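Local coordinates for putative capsular polysaccharide biosynthesis protein (Streptococcus pneumoniae serotype 4, PDB 6EWJ) that probably acts as a pyridoxal-phosphate-dependent sugar aminotransferase in the teichoic acid biosynthesis of the pneumococcus, at residues A[144-148]-A[192-196]; A[51-55]-A[189-193]. Residues are numbered along the deposited sequence.

Contact 1: A[144-148]-A[192-196]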
ATOM      1  N   TYR A 144     -29.531  -8.473   1.969  1.00 26.36           N
ATOM      2  CA  TYR A 144     -29.030  -8.982   0.679  1.00 26.82           C
ATOM      3  C   TYR A 144     -30.125  -9.569  -0.207  1.00 28.34           C
ATOM      4  O   TYR A 144     -30.054  -9.414  -1.416  1.00 28.43           O
ATOM      5  CB  TYR A 144     -27.800  -9.880   0.839  1.00 26.63           C
ATOM      6  CG  TYR A 144     -26.555  -9.047   0.922  1.00 25.79           C
ATOM      7  CD1 TYR A 144     -26.106  -8.554   2.139  1.00 25.48           C
ATOM      8  CD2 TYR A 144     -25.870  -8.671  -0.246  1.00 25.28           C
ATOM      9  CE1 TYR A 144     -24.964  -7.762   2.214  1.00 24.15           C
ATOM     10  CE2 TYR A 144     -24.742  -7.864  -0.187  1.00 24.70           C
ATOM     11  CZ  TYR A 144     -24.296  -7.421   1.041  1.00 24.20           C
ATOM     12  OH  TYR A 144     -23.199  -6.606   1.116  1.00 24.08           O
ATOM     13  N   ASP A 145     -31.162 -10.186   0.361  1.00 29.73           N
ATOM     14  CA  ASP A 145     -32.257 -10.635  -0.464  1.00 32.25           C
ATOM     15  C   ASP A 145     -32.849  -9.485  -1.269  1.00 32.06           C
ATOM     16  O   ASP A 145     -33.111  -9.651  -2.448  1.00 32.85           O
ATOM     17  CB  ASP A 145     -33.365 -11.326   0.350  1.00 33.70           C
ATOM     18  CG  ASP A 145     -32.923 -12.701   0.897  1.00 34.90           C
ATOM     19  OD1 ASP A 145     -31.843 -13.193   0.546  1.00 34.66           O
ATOM     20  OD2 ASP A 145     -33.700 -13.264   1.700  1.00 37.71           O
ATOM     21  N   ARG A 146     -33.055  -8.345  -0.632  1.00 30.81           N
ATOM     22  CA  ARG A 146     -33.580  -7.178  -1.337  1.00 31.22           C
ATOM     23  C   ARG A 146     -32.570  -6.616  -2.349  1.00 30.56           C
ATOM     24  O   ARG A 146     -32.904  -6.363  -3.503  1.00 31.16           O
ATOM     25  CB  ARG A 146     -33.971  -6.091  -0.355  1.00 31.48           C
ATOM     26  CG  ARG A 146     -34.590  -4.862  -0.997  1.00 32.04           C
ATOM     27  CD  ARG A 146     -35.876  -5.186  -1.778  1.00 33.85           C
ATOM     28  NE  ARG A 146     -36.290  -4.047  -2.599  1.00 35.11           N
ATOM     29  CZ  ARG A 146     -36.924  -2.963  -2.161  1.00 34.84           C
ATOM     30  NH1 ARG A 146     -37.238  -2.812  -0.882  1.00 34.62           N
ATOM     31  NH2 ARG A 146     -37.227  -1.999  -3.030  1.00 35.74           N
ATOM     32  N   LEU A 147     -31.329  -6.466  -1.928  1.00 29.25           N
ATOM     33  CA  LEU A 147     -30.263  -5.996  -2.867  1.00 29.30           C
ATOM     34  C   LEU A 147     -30.173  -6.833  -4.150  1.00 30.28           C
ATOM     35  O   LEU A 147     -30.175  -6.284  -5.237  1.00 29.66           O
ATOM     36  CB  LEU A 147     -28.911  -5.975  -2.166  1.00 27.77           C
ATOM     37  CG  LEU A 147     -28.718  -4.782  -1.255  1.00 27.43           C
ATOM     38  CD1 LEU A 147     -27.647  -5.011  -0.179  1.00 26.59           C
ATOM     39  CD2 LEU A 147     -28.335  -3.581  -2.152  1.00 27.44           C
ATOM     40  N   PHE A 148     -30.136  -8.170  -4.013  1.00 31.43           N
ATOM     41  CA  PHE A 148     -30.082  -9.050  -5.207  1.00 33.25           C
ATOM     42  C   PHE A 148     -31.359  -8.973  -6.073  1.00 34.59           C
ATOM     43  O   PHE A 148     -31.284  -9.088  -7.293  1.00 34.41           O
ATOM     44  CB  PHE A 148     -29.736 -10.509  -4.835  1.00 34.26           C
ATOM     45  CG  PHE A 148     -28.252 -10.735  -4.627  1.00 34.22           C
ATOM     46  CD1 PHE A 148     -27.383 -10.739  -5.715  1.00 34.89           C
ATOM     47  CD2 PHE A 148     -27.718 -10.919  -3.353  1.00 33.59           C
ATOM     48  CE1 PHE A 148     -26.009 -10.908  -5.536  1.00 34.66           C
ATOM     49  CE2 PHE A 148     -26.355 -11.140  -3.177  1.00 32.97           C
ATOM     50  CZ  PHE A 148     -25.491 -11.102  -4.271  1.00 33.31           C
ATOM     51  N   SER A 192     -19.353 -14.570   1.973  1.00 23.76           N
ATOM     52  CA  SER A 192     -20.107 -15.515   1.143  1.00 25.04           C
ATOM     53  C   SER A 192     -21.424 -14.965   0.595  1.00 25.35           C
ATOM     54  O   SER A 192     -22.120 -15.667  -0.115  1.00 26.23           O
ATOM     55  CB  SER A 192     -20.410 -16.790   1.943  1.00 25.54           C
ATOM     56  OG  SER A 192     -21.390 -16.580   2.946  1.00 26.24           O
ATOM     57  N   ILE A 193     -21.749 -13.700   0.860  1.00 25.02           N
ATOM     58  CA  ILE A 193     -23.080 -13.187   0.539  1.00 25.50           C
ATOM     59  C   ILE A 193     -23.057 -12.308  -0.722  1.00 25.14           C
ATOM     60  O   ILE A 193     -23.810 -12.530  -1.665  1.00 25.50           O
ATOM     61  CB  ILE A 193     -23.650 -12.446   1.732  1.00 25.58           C
ATOM     62  CG1 ILE A 193     -23.628 -13.348   2.970  1.00 26.40           C
ATOM     63  CG2 ILE A 193     -25.086 -11.994   1.443  1.00 26.59           C
ATOM     64  CD1 ILE A 193     -23.546 -12.584   4.268  1.00 25.90           C
ATOM     65  N   ALA A 194     -22.241 -11.275  -0.682  1.00 23.63           N
ATOM     66  CA  ALA A 194     -22.065 -10.399  -1.810  1.00 23.61           C
ATOM     67  C   ALA A 194     -21.256 -11.103  -2.878  1.00 23.86           C
ATOM     68  O   ALA A 194     -20.638 -12.137  -2.631  1.00 23.68           O
ATOM     69  CB  ALA A 194     -21.364  -9.136  -1.368  1.00 22.68           C
ATOM     70  N   ASP A 195     -21.282 -10.533  -4.071  1.00 24.44           N
ATOM     71  CA  ASP A 195     -20.428 -11.003  -5.168  1.00 24.84           C
ATOM     72  C   ASP A 195     -18.937 -10.918  -4.817  1.00 23.36           C
ATOM     73  O   ASP A 195     -18.167 -11.869  -4.982  1.00 23.96           O
ATOM     74  CB  ASP A 195     -20.752 -10.236  -6.442  1.00 25.47           C
ATOM     75  CG  ASP A 195     -22.158 -10.463  -6.910  1.00 26.62           C
ATOM     76  OD1 ASP A 195     -22.621 -11.635  -6.945  1.00 27.98           O
ATOM     77  OD2 ASP A 195     -22.831  -9.470  -7.284  1.00 26.39           O
ATOM     78  N   PHE A 196     -18.535  -9.785  -4.298  1.00 22.27           N
ATOM     79  CA  PHE A 196     -17.185  -9.590  -3.750  1.00 20.67           C
ATOM     80  C   PHE A 196     -17.329  -8.929  -2.389  1.00 19.84           C
ATOM     81  O   PHE A 196     -18.325  -8.201  -2.143  1.00 19.95           O
ATOM     82  CB  PHE A 196     -16.317  -8.681  -4.662  1.00 20.51           C
ATOM     83  CG  PHE A 196     -16.011  -9.247  -6.006  1.00 21.04           C
ATOM     84  CD1 PHE A 196     -16.943  -9.173  -7.034  1.00 22.00           C
ATOM     85  CD2 PHE A 196     -14.778  -9.799  -6.274  1.00 21.08           C
ATOM     86  CE1 PHE A 196     -16.663  -9.689  -8.281  1.00 22.60           C
ATOM     87  CE2 PHE A 196     -14.469 -10.303  -7.526  1.00 21.79           C
ATOM     88  CZ  PHE A 196     -15.415 -10.259  -8.535  1.00 22.70           C
TER
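Tyr144 lays one face of its ring over the CG2 methyl of Ile193, with Tyr144 CG 3.3 Å from Ile193 CG2, while Tyr144 CE2 meets Ala194 CB obliquely at 3.8 Å. One turn further along the helix, joined by the hydrogen bond from Phe148 N to Tyr144 O (2.9 Å), Phe148 projects the same way but meets the loop with its edge. Phe148 CE2 lies 3.3 Å from Ile193 O and Phe148 CE1 3.7 Å from Asp195 OD1, so polarised ring hydrogens face oxygens. The helix belongs to the beta-alpha-beta crossover between strands 129-132 and 172-177 of a fold-type I PLP enzyme, and residues 192-195 lead into the adjacent strand 196-200. No hydrogen bond spans the segments; polar ends pair elsewhere, Tyr144 OH with Glu136, Asp195 in a salt bridge with Arg170, and Ile193 O with Lys218 NZ. Packed on strand 172-177, the Tyr144 side chain lies about 12 Å from that of His179, which binds pyridoxal phosphate in another structure of this protein; none is bound here.

Contact 2: A[51-55]-A[189-193]; sequences LYTQT and PSGSI
Residues 51-53 come from the C-terminal end of helix 40-53, closed by a Schellman motif: Gln54 is C-prime (phi/psi 56/47), Gln54 N bonds weakly to Leu51 O (3.3 Å), and Thr55 N bonds the carbonyl preceding Leu51. Thr55 leaves extended (-125/161). Opposite, between strands 188-189 and 196-200, lies a turn close to type II: Ser190 (-56/139) and Gly191 (112/-41) occupy the corners, and Ser192 N bonds Pro189 O (3.0 Å). The CA atoms of Thr53 and Gly191 are 5.2 Å apart, those of Thr55 and Ser192 5.8 Å. Pro189 CG (endo) lies 3.6 Å from Thr53 O and 3.7 Å from Gln54 NE2, Gln54 being m, t. Ser192 CB is 3.4 Å from Thr53 O; a p rotamer returns Ser192 OG to Pro189 O (2.6 Å). Thr53 CG2 lies 3.5 Å from Ser190 O, Thr55 CG2 3.1 Å from Gly191 O. Both threonines are p, their OG1 atoms hydrogen-bonded at 2.8 Å; Thr53 also bonds Leu49 O, Thr55 Thr216. Ser190 CB points away and its OG bonds Ser177 OG; its side chain is about 9 Å from that of His179, which binds pyridoxal phosphate in another structure (absent here). Gly191 is required: a CB would hit Thr53 CB and the preceding carbonyl. With these threonine and serine hydroxyls bonded elsewhere, mostly methyls and methylenes meet carbonyl oxygens, and the fit rests on shape.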
ATOM      1  N   LEU A  51     -11.823 -20.481   4.482  1.00 24.78           N
ATOM      2  CA  LEU A  51     -12.640 -21.430   5.235  1.00 26.36           C
ATOM      3  C   LEU A  51     -13.583 -20.727   6.206  1.00 25.57           C
ATOM      4  O   LEU A  51     -14.772 -21.104   6.327  1.00 25.75           O
ATOM      5  CB  LEU A  51     -11.783 -22.448   5.983  1.00 27.81           C
ATOM      6  CG  LEU A  51     -10.965 -23.355   5.086  1.00 29.23           C
ATOM      7  CD1 LEU A  51      -9.890 -24.035   5.913  1.00 30.48           C
ATOM      8  CD2 LEU A  51     -11.811 -24.425   4.371  1.00 30.89           C
ATOM      9  N   TYR A  52     -13.064 -19.745   6.923  1.00 24.56           N
ATOM     10  CA  TYR A  52     -13.866 -18.975   7.883  1.00 24.53           C
ATOM     11  C   TYR A  52     -15.018 -18.217   7.211  1.00 24.06           C
ATOM     12  O   TYR A  52     -16.131 -18.189   7.758  1.00 24.51           O
ATOM     13  CB  TYR A  52     -12.987 -18.023   8.714  1.00 24.06           C
ATOM     14  CG  TYR A  52     -13.700 -17.295   9.816  1.00 23.84           C
ATOM     15  CD1 TYR A  52     -14.024 -17.927  11.000  1.00 25.22           C
ATOM     16  CD2 TYR A  52     -14.032 -15.950   9.690  1.00 23.49           C
ATOM     17  CE1 TYR A  52     -14.709 -17.259  12.031  1.00 25.38           C
ATOM     18  CE2 TYR A  52     -14.698 -15.279  10.715  1.00 23.29           C
ATOM     19  CZ  TYR A  52     -15.046 -15.953  11.880  1.00 24.15           C
ATOM     20  OH  TYR A  52     -15.725 -15.290  12.911  1.00 23.83           O
ATOM     21  N   THR A  53     -14.770 -17.613   6.055  1.00 23.19           N
ATOM     22  CA  THR A  53     -15.805 -16.859   5.337  1.00 23.38           C
ATOM     23  C   THR A  53     -16.576 -17.706   4.318  1.00 24.40           C
ATOM     24  O   THR A  53     -17.482 -17.191   3.653  1.00 23.98           O
ATOM     25  CB  THR A  53     -15.247 -15.584   4.606  1.00 22.01           C
ATOM     26  OG1 THR A  53     -14.269 -15.973   3.643  1.00 21.74           O
ATOM     27  CG2 THR A  53     -14.692 -14.566   5.604  1.00 21.11           C
ATOM     28  N   GLN A  54     -16.243 -19.001   4.209  1.00 26.07           N
ATOM     29  CA  GLN A  54     -16.905 -19.922   3.272  1.00 27.02           C
ATOM     30  C   GLN A  54     -16.832 -19.410   1.826  1.00 26.31           C
ATOM     31  O   GLN A  54     -17.817 -19.418   1.082  1.00 26.20           O
ATOM     32  CB  GLN A  54     -18.350 -20.236   3.699  1.00 29.04           C
ATOM     33  CG  GLN A  54     -18.365 -20.947   5.044  1.00 31.23           C
ATOM     34  CD  GLN A  54     -19.744 -21.337   5.525  1.00 32.87           C
ATOM     35  OE1 GLN A  54     -20.649 -21.567   4.736  1.00 34.49           O
ATOM     36  NE2 GLN A  54     -19.914 -21.385   6.835  1.00 34.35           N
ATOM     37  N   THR A  55     -15.629 -18.986   1.451  1.00 25.53           N
ATOM     38  CA  THR A  55     -15.349 -18.568   0.080  1.00 25.43           C
ATOM     39  C   THR A  55     -14.184 -19.367  -0.409  1.00 25.51           C
ATOM     40  O   THR A  55     -13.455 -19.923   0.405  1.00 25.68           O
ATOM     41  CB  THR A  55     -15.006 -17.061   0.004  1.00 24.65           C
ATOM     42  OG1 THR A  55     -14.024 -16.745   0.998  1.00 24.17           O
ATOM     43  CG2 THR A  55     -16.246 -16.234   0.209  1.00 24.54           C
ATOM     44  N   PRO A 189     -21.746 -16.572   6.443  1.00 25.95           N
ATOM     45  CA  PRO A 189     -20.725 -15.582   6.851  1.00 24.56           C
ATOM     46  C   PRO A 189     -20.567 -14.497   5.854  1.00 23.80           C
ATOM     47  O   PRO A 189     -20.619 -14.733   4.647  1.00 24.26           O
ATOM     48  CB  PRO A 189     -19.431 -16.413   6.961  1.00 24.54           C
ATOM     49  CG  PRO A 189     -19.732 -17.736   6.378  1.00 25.42           C
ATOM     50  CD  PRO A 189     -21.194 -17.931   6.322  1.00 26.12           C
ATOM     51  N   SER A 190     -20.361 -13.286   6.343  1.00 23.58           N
ATOM     52  CA  SER A 190     -19.998 -12.162   5.467  1.00 23.14           C
ATOM     53  C   SER A 190     -18.750 -12.614   4.725  1.00 22.27           C
ATOM     54  O   SER A 190     -17.915 -13.361   5.300  1.00 21.91           O
ATOM     55  CB  SER A 190     -19.778 -10.874   6.242  1.00 22.98           C
ATOM     56  OG  SER A 190     -19.867  -9.769   5.342  1.00 23.86           O
ATOM     57  N   GLY A 191     -18.696 -12.295   3.445  1.00 21.65           N
ATOM     58  CA  GLY A 191     -17.700 -12.874   2.531  1.00 21.87           C
ATOM     59  C   GLY A 191     -18.371 -13.787   1.506  1.00 23.05           C
ATOM     60  O   GLY A 191     -18.054 -13.724   0.339  1.00 22.73           O
ATOM     61  N   SER A 192     -19.353 -14.570   1.973  1.00 23.76           N
ATOM     62  CA  SER A 192     -20.107 -15.515   1.143  1.00 25.04           C
ATOM     63  C   SER A 192     -21.424 -14.965   0.595  1.00 25.35           C
ATOM     64  O   SER A 192     -22.120 -15.667  -0.115  1.00 26.23           O
ATOM     65  CB  SER A 192     -20.410 -16.790   1.943  1.00 25.54           C
ATOM     66  OG  SER A 192     -21.390 -16.580   2.946  1.00 26.24           O
ATOM     67  N   ILE A 193     -21.749 -13.700   0.860  1.00 25.02           N
ATOM     68  CA  ILE A 193     -23.080 -13.187   0.539  1.00 25.50           C
ATOM     69  C   ILE A 193     -23.057 -12.308  -0.722  1.00 25.14           C
ATOM     70  O   ILE A 193     -23.810 -12.530  -1.665  1.00 25.50           O
ATOM     71  CB  ILE A 193     -23.650 -12.446   1.732  1.00 25.58           C
ATOM     72  CG1 ILE A 193     -23.628 -13.348   2.970  1.00 26.40           C
ATOM     73  CG2 ILE A 193     -25.086 -11.994   1.443  1.00 26.59           C
ATOM     74  CD1 ILE A 193     -23.546 -12.584   4.268  1.00 25.90           C
TER

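Overall arrangement
Both contacts end on the connection between strands 188-189 and 196-200, sharing Ser192 and Ile193, and their centres lie 12 Å apart. Contact 1 ties the half that runs into strand 196-200 to helix 144-153 and is buried; contact 2 fits the turn at the loop's start to the end of helix 40-53 and is only partly buried, with Gln54 exposed. Ile193 packs in the first contact but takes no part in the second, whereas Ser192 does the reverse. Aromatic rings dominate 144-148/192-196, its polar groups served by a salt bridge and a lysine; a proline, threonine methyls, a glutamine and backbone carbonyls make up 51-55/189-193, with hydroxyl bonds alongside. The loop leads into the strand carrying Ser200, a residue of the cofactor site.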